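Local coordinates for glycolipid-binding domain-containing protein (Pseudomonas aeruginosa, PDB 2H1T) that is of unknown biochemical function but may bind glycolipids and take part in their metabolism, at residues 22-25 and 30-33; 50-55 and 103-108; 63-68 and 132-137; 76-79 and 85-88. All blocks are in the same frame, centred on the assembly; numbering follows the deposited sequence. Where two conformers were deposited one is given.

Interaction 1. Residues 22-25 and 30-33. With EDO (1,2-ethanediol), chain D.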
loop_
_atom_site.group_PDB
_atom_site.type_symbol
_atom_site.label_atom_id
_atom_site.label_comp_id
_atom_site.label_asym_id
_atom_site.label_seq_id
_atom_site.Cartn_x
_atom_site.Cartn_y
_atom_site.Cartn_z
ATOM N N GLU A 22 0.737 -9.658 2.488
ATOM C CA GLU A 22 -0.359 -10.278 1.784
ATOM C C GLU A 22 -1.244 -10.984 2.810
ATOM O O GLU A 22 -0.760 -11.752 3.662
ATOM C CB GLU A 22 0.170 -11.292 0.731
ATOM C CG GLU A 22 -0.924 -12.090 0.072
ATOM C CD GLU A 22 -0.487 -13.003 -1.049
ATOM O OE1 GLU A 22 0.688 -13.319 -1.120
ATOM O OE2 GLU A 22 -1.345 -13.398 -1.854
ATOM N N ALA A 23 -2.547 -10.711 2.706
ATOM C CA ALA A 23 -3.580 -11.393 3.499
ATOM C C ALA A 23 -4.511 -12.167 2.573
ATOM O O ALA A 23 -5.187 -11.596 1.691
ATOM C CB ALA A 23 -4.359 -10.400 4.317
ATOM N N LEU A 24 -4.537 -13.481 2.762
ATOM C CA LEU A 24 -5.295 -14.337 1.873
ATOM C C LEU A 24 -6.369 -15.150 2.622
ATOM O O LEU A 24 -6.138 -15.620 3.746
ATOM C CB LEU A 24 -4.325 -15.257 1.139
ATOM C CG LEU A 24 -4.850 -16.312 0.168
ATOM C CD1 LEU A 24 -3.747 -16.579 -0.874
ATOM C CD2 LEU A 24 -5.225 -17.592 0.905
ATOM N N ARG A 25 -7.518 -15.321 1.971
ATOM C CA ARG A 25 -8.570 -16.219 2.471
ATOM C C ARG A 25 -8.663 -17.436 1.551
ATOM O O ARG A 25 -8.771 -17.293 0.336
ATOM C CB ARG A 25 -9.931 -15.530 2.507
ATOM C CG ARG A 25 -10.955 -16.297 3.332
ATOM C CD ARG A 25 -12.299 -15.576 3.419
ATOM N NE ARG A 25 -12.894 -15.410 2.092
ATOM C CZ ARG A 25 -12.919 -14.284 1.392
ATOM N NH1 ARG A 25 -12.404 -13.153 1.881
ATOM N NH2 ARG A 25 -13.484 -14.287 0.180
ATOM N N GLN A 30 -10.947 -22.211 -4.173
ATOM C CA GLN A 30 -10.600 -20.846 -4.535
ATOM C C GLN A 30 -9.954 -20.048 -3.387
ATOM O O GLN A 30 -10.014 -20.421 -2.222
ATOM C CB GLN A 30 -11.803 -20.105 -5.131
ATOM C CG GLN A 30 -12.903 -19.823 -4.168
ATOM C CD GLN A 30 -14.041 -19.093 -4.858
ATOM O OE1 GLN A 30 -14.824 -19.704 -5.586
ATOM N NE2 GLN A 30 -14.120 -17.790 -4.651
ATOM N N ALA A 31 -9.244 -18.996 -3.764
ATOM C CA ALA A 31 -8.640 -18.084 -2.812
ATOM C C ALA A 31 -8.876 -16.682 -3.277
ATOM O O ALA A 31 -9.007 -16.410 -4.481
ATOM C CB ALA A 31 -7.135 -18.326 -2.629
ATOM N N GLU A 32 -8.903 -15.790 -2.304
ATOM C CA GLU A 32 -8.979 -14.393 -2.559
ATOM C C GLU A 32 -7.985 -13.706 -1.658
ATOM O O GLU A 32 -7.894 -14.042 -0.465
ATOM C CB GLU A 32 -10.385 -13.919 -2.273
ATOM C CG GLU A 32 -10.682 -12.594 -2.939
ATOM C CD GLU A 32 -11.913 -11.905 -2.386
ATOM O OE1 GLU A 32 -12.009 -11.799 -1.133
ATOM O OE2 GLU A 32 -12.768 -11.454 -3.203
ATOM N N SER A 33 -7.254 -12.764 -2.241
ATOM C CA SER A 33 -6.129 -12.165 -1.596
ATOM C C SER A 33 -5.979 -10.674 -1.899
ATOM O O SER A 33 -6.370 -10.196 -2.964
ATOM C CB SER A 33 -4.857 -12.921 -2.025
ATOM O OG SER A 33 -3.728 -12.409 -1.393
HETATM C C1 EDO D . -10.448 -8.976 -7.063
HETATM O O1 EDO D . -9.736 -9.502 -8.184
HETATM C C2 EDO D . -11.226 -10.088 -6.368
HETATM O O2 EDO D . -11.244 -9.915 -4.931
#
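The guanidinium of Arg25 and the carboxylate of Glu32 meet with their planes 76° apart. At the edge of the guanidinium, somewhat tilted from its plane, sits Glu32 OE1, 3.2 Å from Arg25 NH2 in a salt bridge; a second, weak bond of 3.3 Å joins Arg25 NH1 to the same Glu32 OE1. For that oxygen the NH2 group lies above the carboxylate, 68° out of its plane. The other oxygen, Glu32 OE2, accepts a hydrogen bond of 2.8 Å from O2 of a 1,2-ethanediol molecule, probably from the crystallisation liquor. The two side chains run side by side in one direction, and a bend at chi3 of Arg25 (61°) carries the guanidinium over to the acid.

Beneath this pair the main chains of the hairpin 16-26/30-38 are joined in antiparallel register. Arg25 and Glu32 form a hydrogen-bonded pair, with Arg25 N to Glu32 O at 2.8 Å and Glu32 N to Arg25 O at 3.0 Å, while Leu24 faces Ser33 in a non-hydrogen-bonded pair. Strand 16-26 is the outermost strand of its sheet within the chain, yet residues 22-25 pair with an antiparallel strand of the second subunit, which continues the sheet across the interface.

The face bearing Leu24 and Ser33 is buried. There Ser33 OG donates to Glu22 OE2 at 2.6 Å, using the anti lone pair of that oxygen, which the extended Glu22 side chain brings within range. Next to it, Leu24 CD2 rests on Ala31 CB at 4.1 Å.

Interaction 2. Residues 50-55 and 103-108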
loop_
_atom_site.group_PDB
_atom_site.type_symbol
_atom_site.label_atom_id
_atom_site.label_comp_id
_atom_site.label_asym_id
_atom_site.label_seq_id
_atom_site.Cartn_x
_atom_site.Cartn_y
_atom_site.Cartn_z
ATOM N N TYR A 50 -6.521 -10.219 -5.891
ATOM C CA TYR A 50 -6.690 -11.267 -6.858
ATOM C C TYR A 50 -7.515 -12.419 -6.342
ATOM O O TYR A 50 -7.630 -12.624 -5.136
ATOM C CB TYR A 50 -5.327 -11.736 -7.376
ATOM C CG TYR A 50 -4.481 -12.586 -6.416
ATOM C CD1 TYR A 50 -4.673 -13.976 -6.281
ATOM C CD2 TYR A 50 -3.402 -12.027 -5.723
ATOM C CE1 TYR A 50 -3.869 -14.730 -5.411
ATOM C CE2 TYR A 50 -2.571 -12.802 -4.897
ATOM C CZ TYR A 50 -2.812 -14.146 -4.758
ATOM O OH TYR A 50 -1.983 -14.891 -3.930
ATOM N N ARG A 51 -8.080 -13.158 -7.278
ATOM C CA ARG A 51 -8.818 -14.362 -6.930
ATOM C C ARG A 51 -8.422 -15.462 -7.882
ATOM O O ARG A 51 -8.405 -15.243 -9.098
ATOM C CB ARG A 51 -10.332 -14.083 -6.970
ATOM C CG ARG A 51 -11.212 -15.359 -6.762
ATOM C CD ARG A 51 -12.727 -15.084 -6.832
ATOM N NE ARG A 51 -13.162 -14.470 -8.093
ATOM C CZ ARG A 51 -13.474 -15.125 -9.217
ATOM N NH1 ARG A 51 -13.381 -16.462 -9.303
ATOM N NH2 ARG A 51 -13.877 -14.428 -10.280
ATOM N N LEU A 52 -8.098 -16.627 -7.327
ATOM C CA LEU A 52 -7.817 -17.825 -8.109
ATOM C C LEU A 52 -8.838 -18.900 -7.816
ATOM O O LEU A 52 -9.333 -19.026 -6.691
ATOM C CB LEU A 52 -6.404 -18.367 -7.818
ATOM C CG LEU A 52 -5.261 -17.351 -7.928
ATOM C CD1 LEU A 52 -3.921 -18.018 -7.535
ATOM C CD2 LEU A 52 -5.236 -16.716 -9.327
ATOM N N ARG A 53 -9.171 -19.663 -8.853
ATOM C CA ARG A 53 -10.086 -20.778 -8.714
ATOM C C ARG A 53 -9.476 -21.956 -9.461
ATOM O O ARG A 53 -8.966 -21.800 -10.571
ATOM C CB ARG A 53 -11.472 -20.416 -9.246
ATOM C CG ARG A 53 -12.486 -21.567 -9.222
ATOM C CD ARG A 53 -13.904 -21.154 -9.710
ATOM N NE ARG A 53 -13.886 -20.726 -11.109
ATOM C CZ ARG A 53 -13.861 -21.548 -12.154
ATOM N NH1 ARG A 53 -13.849 -22.861 -11.983
ATOM N NH2 ARG A 53 -13.846 -21.061 -13.384
ATOM N N TRP A 54 -9.534 -23.132 -8.849
ATOM C CA TRP A 54 -8.904 -24.344 -9.432
ATOM C C TRP A 54 -9.853 -25.511 -9.350
ATOM O O TRP A 54 -10.907 -25.389 -8.721
ATOM C CB TRP A 54 -7.611 -24.670 -8.700
ATOM C CG TRP A 54 -7.730 -24.733 -7.231
ATOM C CD1 TRP A 54 -7.968 -25.840 -6.481
ATOM C CD2 TRP A 54 -7.617 -23.631 -6.309
ATOM N NE1 TRP A 54 -8.006 -25.509 -5.151
ATOM C CE2 TRP A 54 -7.762 -24.168 -5.012
ATOM C CE3 TRP A 54 -7.306 -22.260 -6.448
ATOM C CZ2 TRP A 54 -7.679 -23.382 -3.861
ATOM C CZ3 TRP A 54 -7.200 -21.477 -5.292
ATOM C CH2 TRP A 54 -7.424 -22.036 -4.016
ATOM N N ASP A 55 -9.516 -26.621 -10.017
ATOM C CA ASP A 55 -10.357 -27.811 -9.972
ATOM C C ASP A 55 -10.003 -28.776 -8.838
ATOM O O ASP A 55 -9.156 -28.472 -7.991
ATOM C CB ASP A 55 -10.341 -28.532 -11.334
ATOM C CG ASP A 55 -9.004 -29.160 -11.657
ATOM O OD1 ASP A 55 -8.138 -29.333 -10.760
ATOM O OD2 ASP A 55 -8.831 -29.523 -12.829
ATOM N N ILE A 103 -0.167 -21.070 -12.246
ATOM C CA ILE A 103 0.223 -19.664 -12.215
ATOM C C ILE A 103 1.251 -19.487 -11.079
ATOM O O ILE A 103 1.201 -20.191 -10.071
ATOM C CB ILE A 103 -1.015 -18.738 -12.012
ATOM C CG1 ILE A 103 -1.711 -18.499 -13.345
ATOM C CG2 ILE A 103 -0.646 -17.368 -11.483
ATOM C CD1 ILE A 103 -2.903 -17.501 -13.245
ATOM N N ASP A 104 2.180 -18.563 -11.288
ATOM C CA ASP A 104 3.130 -18.111 -10.274
ATOM C C ASP A 104 3.063 -16.580 -10.282
ATOM O O ASP A 104 3.382 -15.925 -11.283
ATOM C CB ASP A 104 4.531 -18.624 -10.608
ATOM C CG ASP A 104 5.602 -18.156 -9.624
ATOM O OD1 ASP A 104 5.316 -17.339 -8.693
ATOM O OD2 ASP A 104 6.773 -18.603 -9.795
ATOM N N ILE A 105 2.610 -16.028 -9.170
ATOM C CA ILE A 105 2.442 -14.568 -9.015
ATOM C C ILE A 105 3.621 -14.143 -8.167
ATOM O O ILE A 105 3.842 -14.727 -7.111
ATOM C CB ILE A 105 1.162 -14.222 -8.200
ATOM C CG1 ILE A 105 -0.135 -14.586 -8.951
ATOM C CG2 ILE A 105 1.157 -12.733 -7.865
ATOM C CD1 ILE A 105 -1.321 -14.884 -8.045
ATOM N N TRP A 106 4.318 -13.091 -8.590
ATOM C CA TRP A 106 5.302 -12.363 -7.741
ATOM C C TRP A 106 4.618 -11.062 -7.329
ATOM O O TRP A 106 4.009 -10.395 -8.164
ATOM C CB TRP A 106 6.613 -12.026 -8.502
ATOM C CG TRP A 106 7.456 -11.022 -7.769
ATOM C CD1 TRP A 106 7.493 -9.642 -7.942
ATOM C CD2 TRP A 106 8.354 -11.299 -6.678
ATOM N NE1 TRP A 106 8.342 -9.069 -7.004
ATOM C CE2 TRP A 106 8.889 -10.062 -6.235
ATOM C CE3 TRP A 106 8.726 -12.470 -6.015
ATOM C CZ2 TRP A 106 9.797 -9.976 -5.179
ATOM C CZ3 TRP A 106 9.639 -12.379 -4.961
ATOM C CH2 TRP A 106 10.156 -11.143 -4.559
ATOM N N PRO A 107 4.762 -10.657 -6.071
ATOM C CA PRO A 107 5.421 -11.340 -4.963
ATOM C C PRO A 107 4.464 -12.109 -4.069
ATOM O O PRO A 107 3.874 -11.536 -3.144
ATOM C CB PRO A 107 6.038 -10.167 -4.200
ATOM C CG PRO A 107 5.123 -9.049 -4.417
ATOM C CD PRO A 107 4.415 -9.261 -5.708
ATOM N N SER A 108 4.338 -13.416 -4.293
ATOM C CA SER A 108 3.483 -14.218 -3.403
ATOM C C SER A 108 3.966 -15.636 -3.241
ATOM O O SER A 108 4.104 -16.376 -4.211
ATOM C CB SER A 108 2.031 -14.244 -3.850
ATOM O OG SER A 108 1.244 -15.122 -3.042
#
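Tyr50 and Ile105 face each other from separate sheets, their CA atoms 9.9 Å apart, and those of Leu52 and Ile103 are 9.2 Å apart, a spacing that leaves the meeting to side chains alone. The contact centres on Ile105. Its CD1 methyl sits over one face of the Tyr50 ring, 3.7 Å from the centroid and 14° off the normal, a CH-pi contact displaced toward the CE1 and CZ side of the ring. The phenol takes up the crowded position between backbone N and carbonyl carbon (chi1 74°), and it comes from the direction opposite to Ile105, offering its face to the methyl. The same methyl has a second neighbour in Leu52: Leu52 CD1 and Ile105 CD1 approach tip to tip at 4.1 Å. One methyl carbon thus touches both an aromatic face and a leucine branch in the buried layer between the two sheets.

Past the end of strand 102-106 the chain turns back through a cis peptide before Pro107, where a weak bond of 3.1 Å runs from Ser108 N to Ile105 O. This turn sets Ser108 beside the phenol, with Ser108 OG 3.4 Å from Tyr50 OH. Each hydroxyl is hydrogen-bonded to Glu22, Tyr50 OH to OE2 and Ser108 OG to OE1.

The chemistry is therefore divided: dispersion and CH-pi contact hold the apolar part together, while at its border hydroxyls from both segments bind the two oxygens of the buried Glu22 carboxylate, which Ser33 also grips, and so link the turn after strand 102-106 to strands 16-26 and 45-54 of the other sheet.

Interaction 3. Residues 63-68 and 132-137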
loop_
_atom_site.group_PDB
_atom_site.type_symbol
_atom_site.label_atom_id
_atom_site.label_comp_id
_atom_site.label_asym_id
_atom_site.label_seq_id
_atom_site.Cartn_x
_atom_site.Cartn_y
_atom_site.Cartn_z
ATOM N N ALA A 63 -8.359 -17.013 -13.100
ATOM C CA ALA A 63 -7.633 -16.033 -12.311
ATOM C C ALA A 63 -8.134 -14.621 -12.659
ATOM O O ALA A 63 -8.273 -14.293 -13.816
ATOM C CB ALA A 63 -6.139 -16.168 -12.576
ATOM N N VAL A 64 -8.392 -13.811 -11.636
ATOM C CA VAL A 64 -8.798 -12.413 -11.777
ATOM C C VAL A 64 -7.895 -11.529 -10.914
ATOM O O VAL A 64 -7.676 -11.828 -9.739
ATOM C CB VAL A 64 -10.277 -12.222 -11.329
ATOM C CG1 VAL A 64 -10.728 -10.823 -11.580
ATOM C CG2 VAL A 64 -11.171 -13.192 -12.053
ATOM N N PHE A 65 -7.376 -10.463 -11.517
ATOM C CA PHE A 65 -6.452 -9.514 -10.916
ATOM C C PHE A 65 -6.944 -8.089 -11.054
ATOM O O PHE A 65 -7.470 -7.713 -12.104
ATOM C CB PHE A 65 -5.120 -9.566 -11.657
ATOM C CG PHE A 65 -4.439 -10.896 -11.592
ATOM C CD1 PHE A 65 -3.600 -11.217 -10.521
ATOM C CD2 PHE A 65 -4.594 -11.829 -12.626
ATOM C CE1 PHE A 65 -2.980 -12.471 -10.461
ATOM C CE2 PHE A 65 -3.980 -13.062 -12.562
ATOM C CZ PHE A 65 -3.167 -13.385 -11.488
ATOM N N HIS A 66 -6.703 -7.276 -10.013
ATOM C CA HIS A 66 -7.082 -5.860 -10.012
ATOM C C HIS A 66 -5.981 -5.225 -9.233
ATOM O O HIS A 66 -5.759 -5.571 -8.062
ATOM C CB HIS A 66 -8.442 -5.633 -9.319
ATOM C CG HIS A 66 -8.783 -4.200 -9.057
ATOM N ND1 HIS A 66 -9.806 -3.550 -9.711
ATOM C CD2 HIS A 66 -8.292 -3.318 -8.157
ATOM C CE1 HIS A 66 -9.888 -2.306 -9.267
ATOM N NE2 HIS A 66 -8.994 -2.147 -8.310
ATOM N N VAL A 67 -5.213 -4.391 -9.919
ATOM C CA VAL A 67 -4.084 -3.700 -9.304
ATOM C C VAL A 67 -4.289 -2.211 -9.388
ATOM O O VAL A 67 -4.615 -1.687 -10.437
ATOM C CB VAL A 67 -2.741 -4.058 -9.954
ATOM C CG1 VAL A 67 -2.738 -3.765 -11.431
ATOM C CG2 VAL A 67 -1.626 -3.304 -9.292
ATOM N N GLU A 68 -4.069 -1.540 -8.273
ATOM C CA GLU A 68 -4.082 -0.093 -8.236
ATOM C C GLU A 68 -2.717 0.466 -7.828
ATOM O O GLU A 68 -2.114 0.047 -6.829
ATOM C CB GLU A 68 -5.155 0.415 -7.282
ATOM C CG GLU A 68 -6.473 -0.307 -7.345
ATOM C CD GLU A 68 -7.594 0.438 -6.612
ATOM O OE1 GLU A 68 -7.307 1.385 -5.814
ATOM O OE2 GLU A 68 -8.769 0.075 -6.861
ATOM N N LEU A 132 2.869 -20.258 -15.571
ATOM C CA LEU A 132 2.521 -18.925 -16.104
ATOM C C LEU A 132 2.878 -17.838 -15.082
ATOM O O LEU A 132 2.206 -17.644 -14.073
ATOM C CB LEU A 132 1.047 -18.888 -16.551
ATOM C CG LEU A 132 0.561 -17.618 -17.186
ATOM C CD1 LEU A 132 1.370 -17.312 -18.487
ATOM C CD2 LEU A 132 -0.960 -17.736 -17.497
ATOM N N TYR A 133 3.980 -17.143 -15.341
ATOM C CA TYR A 133 4.592 -16.250 -14.353
ATOM C C TYR A 133 4.007 -14.870 -14.596
ATOM O O TYR A 133 4.092 -14.329 -15.713
ATOM C CB TYR A 133 6.091 -16.212 -14.532
ATOM C CG TYR A 133 6.793 -15.201 -13.642
ATOM C CD1 TYR A 133 6.871 -15.402 -12.252
ATOM C CD2 TYR A 133 7.395 -14.061 -14.177
ATOM C CE1 TYR A 133 7.525 -14.491 -11.414
ATOM C CE2 TYR A 133 8.047 -13.156 -13.337
ATOM C CZ TYR A 133 8.104 -13.373 -11.970
ATOM O OH TYR A 133 8.749 -12.426 -11.177
ATOM N N ILE A 134 3.424 -14.304 -13.545
ATOM C CA ILE A 134 2.750 -12.987 -13.598
ATOM C C ILE A 134 3.345 -12.156 -12.455
ATOM O O ILE A 134 3.159 -12.464 -11.280
ATOM C CB ILE A 134 1.213 -13.136 -13.400
ATOM C CG1 ILE A 134 0.669 -14.175 -14.370
ATOM C CG2 ILE A 134 0.487 -11.752 -13.600
ATOM C CD1 ILE A 134 -0.765 -14.635 -14.114
ATOM N N GLU A 135 4.076 -11.120 -12.836
ATOM C CA GLU A 135 4.788 -10.252 -11.906
ATOM C C GLU A 135 3.996 -8.984 -11.713
ATOM O O GLU A 135 3.800 -8.209 -12.671
ATOM C CB GLU A 135 6.182 -9.981 -12.453
ATOM C CG GLU A 135 7.124 -9.317 -11.538
ATOM C CD GLU A 135 8.486 -9.081 -12.210
ATOM O OE1 GLU A 135 9.190 -10.069 -12.559
ATOM O OE2 GLU A 135 8.846 -7.901 -12.363
ATOM N N ALA A 136 3.535 -8.757 -10.477
ATOM C CA ALA A 136 2.930 -7.465 -10.152
ATOM C C ALA A 136 4.048 -6.409 -10.046
ATOM O O ALA A 136 5.169 -6.733 -9.651
ATOM C CB ALA A 136 2.157 -7.540 -8.824
ATOM N N PRO A 137 3.713 -5.132 -10.306
ATOM C CA PRO A 137 2.368 -4.618 -10.661
ATOM C C PRO A 137 1.934 -4.660 -12.137
ATOM O O PRO A 137 0.772 -4.378 -12.430
ATOM C CB PRO A 137 2.436 -3.157 -10.165
ATOM C CG PRO A 137 3.863 -2.784 -10.266
ATOM C CD PRO A 137 4.677 -4.030 -10.097
#
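Ile134 is the residue of strand 126-135 that reaches across to Phe65. Its CD1 methyl lies 3.8 Å from Phe65 CZ and 3.9 Å from Phe65 CE2, so the touch falls on the outer end of the ring, and the two side chains cross obliquely. With CG1 anti to the carbonyl carbon (chi1 -52°), the longer branch of Ile134 extends toward strand 60-69. Glu135, the next residue, turns to the other face of its sheet, where Glu135 OE1 takes a 2.8 Å hydrogen bond from Tyr133 OH and lies at the edge of the tyrosine ring, in its plane.

Beyond the strand a cis peptide leads into Pro137, which meets Val67. The carbonyl oxygen Pro137 O is 3.7 Å from Val67 CG1, and the ring carbon Pro137 CB is 4.2 Å from Val67 CG2, so both valine methyls border the proline. On the opposite face of strand 60-69, His66 NE2 donates to Glu68 OE2 over 2.7 Å, nearly straight at 174° and within the imidazole plane.

The contact is an apolar seam between the two sheets of the fold. Strand 60-69 runs between strands 45-54 and 72-80, whose Tyr50 and Leu76 pack on Phe65, while strand 126-135 is flanked by 102-106, whose Ile103 rests on Ile134.

Interaction 4. Residues 76-79 and 85-88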
loop_
_atom_site.group_PDB
_atom_site.type_symbol
_atom_site.label_atom_id
_atom_site.label_comp_id
_atom_site.label_asym_id
_atom_site.label_seq_id
_atom_site.Cartn_x
_atom_site.Cartn_y
_atom_site.Cartn_z
ATOM N N LEU A 76 -6.711 -7.865 -15.099
ATOM C CA LEU A 76 -6.412 -9.051 -15.913
ATOM C C LEU A 76 -7.353 -10.190 -15.527
ATOM O O LEU A 76 -7.528 -10.502 -14.342
ATOM C CB LEU A 76 -4.948 -9.460 -15.732
ATOM C CG LEU A 76 -4.440 -10.733 -16.446
ATOM C CD1 LEU A 76 -4.494 -10.554 -17.997
ATOM C CD2 LEU A 76 -3.024 -11.069 -15.986
ATOM N N HIS A 77 -7.965 -10.800 -16.543
ATOM C CA HIS A 77 -8.856 -11.947 -16.377
ATOM C C HIS A 77 -8.398 -13.090 -17.287
ATOM O O HIS A 77 -8.434 -12.974 -18.507
ATOM C CB HIS A 77 -10.283 -11.571 -16.763
ATOM C CG HIS A 77 -11.309 -12.596 -16.375
ATOM N ND1 HIS A 77 -12.622 -12.515 -16.776
ATOM C CD2 HIS A 77 -11.217 -13.723 -15.626
ATOM C CE1 HIS A 77 -13.297 -13.552 -16.296
ATOM N NE2 HIS A 77 -12.468 -14.295 -15.583
ATOM N N LEU A 78 -7.981 -14.195 -16.683
ATOM C CA LEU A 78 -7.503 -15.367 -17.416
ATOM C C LEU A 78 -8.368 -16.580 -17.112
ATOM O O LEU A 78 -8.846 -16.769 -15.976
ATOM C CB LEU A 78 -6.035 -15.678 -17.017
ATOM C CG LEU A 78 -4.985 -14.633 -17.369
ATOM C CD1 LEU A 78 -3.686 -14.980 -16.738
ATOM C CD2 LEU A 78 -4.845 -14.499 -18.919
ATOM N N LEU A 79 -8.650 -17.336 -18.175
ATOM C CA LEU A 79 -9.316 -18.624 -18.059
ATOM C C LEU A 79 -8.349 -19.696 -18.575
ATOM O O LEU A 79 -7.639 -19.484 -19.536
ATOM C CB LEU A 79 -10.655 -18.657 -18.823
ATOM C CG LEU A 79 -11.904 -18.006 -18.185
ATOM C CD1 LEU A 79 -13.075 -17.913 -19.177
ATOM C CD2 LEU A 79 -12.414 -18.711 -16.917
ATOM N N HIS A 85 -4.418 -24.862 -21.887
ATOM C CA HIS A 85 -4.943 -23.929 -22.902
ATOM C C HIS A 85 -5.621 -22.762 -22.231
ATOM O O HIS A 85 -6.493 -22.924 -21.386
ATOM C CB HIS A 85 -5.895 -24.630 -23.883
ATOM C CG HIS A 85 -5.357 -25.929 -24.380
ATOM N ND1 HIS A 85 -5.760 -27.144 -23.868
ATOM C CD2 HIS A 85 -4.400 -26.203 -25.294
ATOM C CE1 HIS A 85 -5.079 -28.112 -24.450
ATOM N NE2 HIS A 85 -4.260 -27.568 -25.330
ATOM N N TRP A 86 -5.183 -21.569 -22.611
ATOM C CA TRP A 86 -5.595 -20.353 -21.921
ATOM C C TRP A 86 -6.373 -19.434 -22.772
ATOM O O TRP A 86 -6.223 -19.400 -24.001
ATOM C CB TRP A 86 -4.362 -19.618 -21.441
ATOM C CG TRP A 86 -3.621 -20.406 -20.381
ATOM C CD1 TRP A 86 -2.872 -21.537 -20.576
ATOM C CD2 TRP A 86 -3.627 -20.158 -18.975
ATOM N NE1 TRP A 86 -2.366 -21.964 -19.373
ATOM C CE2 TRP A 86 -2.840 -21.155 -18.372
ATOM C CE3 TRP A 86 -4.228 -19.193 -18.159
ATOM C CZ2 TRP A 86 -2.642 -21.206 -16.996
ATOM C CZ3 TRP A 86 -3.994 -19.225 -16.788
ATOM C CH2 TRP A 86 -3.212 -20.232 -16.228
ATOM N N GLN A 87 -7.181 -18.610 -22.127
ATOM C CA GLN A 87 -7.787 -17.526 -22.865
ATOM C C GLN A 87 -8.079 -16.379 -21.961
ATOM O O GLN A 87 -8.031 -16.514 -20.730
ATOM C CB GLN A 87 -9.023 -17.973 -23.597
ATOM C CG GLN A 87 -10.103 -18.533 -22.759
ATOM C CD GLN A 87 -11.180 -19.145 -23.631
ATOM O OE1 GLN A 87 -12.279 -18.621 -23.724
ATOM N NE2 GLN A 87 -10.847 -20.230 -24.317
ATOM N N ASP A 88 -8.338 -15.232 -22.572
ATOM C CA ASP A 88 -8.671 -14.033 -21.808
ATOM C C ASP A 88 -10.135 -14.013 -21.458
ATOM O O ASP A 88 -10.892 -14.875 -21.905
ATOM C CB ASP A 88 -8.233 -12.740 -22.534
ATOM C CG ASP A 88 -9.025 -12.441 -23.839
ATOM O OD1 ASP A 88 -10.040 -13.102 -24.159
ATOM O OD2 ASP A 88 -8.599 -11.519 -24.581
#
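Leu78 and Trp86 meet with the indole turned edge-on: Leu78 CB lies near the ring plane, 4.1 Å from Trp86 CZ3 and equally far from Trp86 CE3. With CG anti to the carbonyl carbon (chi1 -66°), the tryptophan ring swings toward strand 72-80, and its six-membered ring does the touching. The other face of the hairpin pairs Leu79 with Gln87, Leu79 CB standing 4.0 Å from Gln87 CG. Between these faces the backbone is closed by two bonds, Leu79 N to Gln87 O and Gln87 N to Leu79 O, each 2.8 Å; the first is almost linear at 176°. Leu79 O also receives a CA-H contact from Trp86 CA at 3.3 Å. Leu78 and Asp88 form the adjoining non-hydrogen-bonded pair of this antiparallel hairpin.

Strand 86-88 is the last strand on this side of the six-stranded sheet, and 72-80 joins it to 60-69. Beneath the hairpin, Leu78 packs on Leu132 and Ile134 of the second sheet, while Trp86 covers Leu60, Leu132 and Phe97 and bonds through NE1 to Cys100 O.

In the fold
From the N terminus, interaction 1 comes first and stands in series with the others, closing the short hairpin between strands 16-26 and 30-38. Interaction 2 then closes a long loop from strand 45-54 to strand 102-106. Before it ends, interaction 3 opens at strand 60-69 and closes only at 126-135, so the two cross, and each joins the six-stranded antiparallel sheet to the mixed sheet. Interaction 4, the hairpin 72-80/86-88, falls within both loops. Hairpins 1 and 4 thus lie at the two borders of the first sheet within the chain, their centres about 20 Å apart, with the crossing contacts between them binding the sheets face to face.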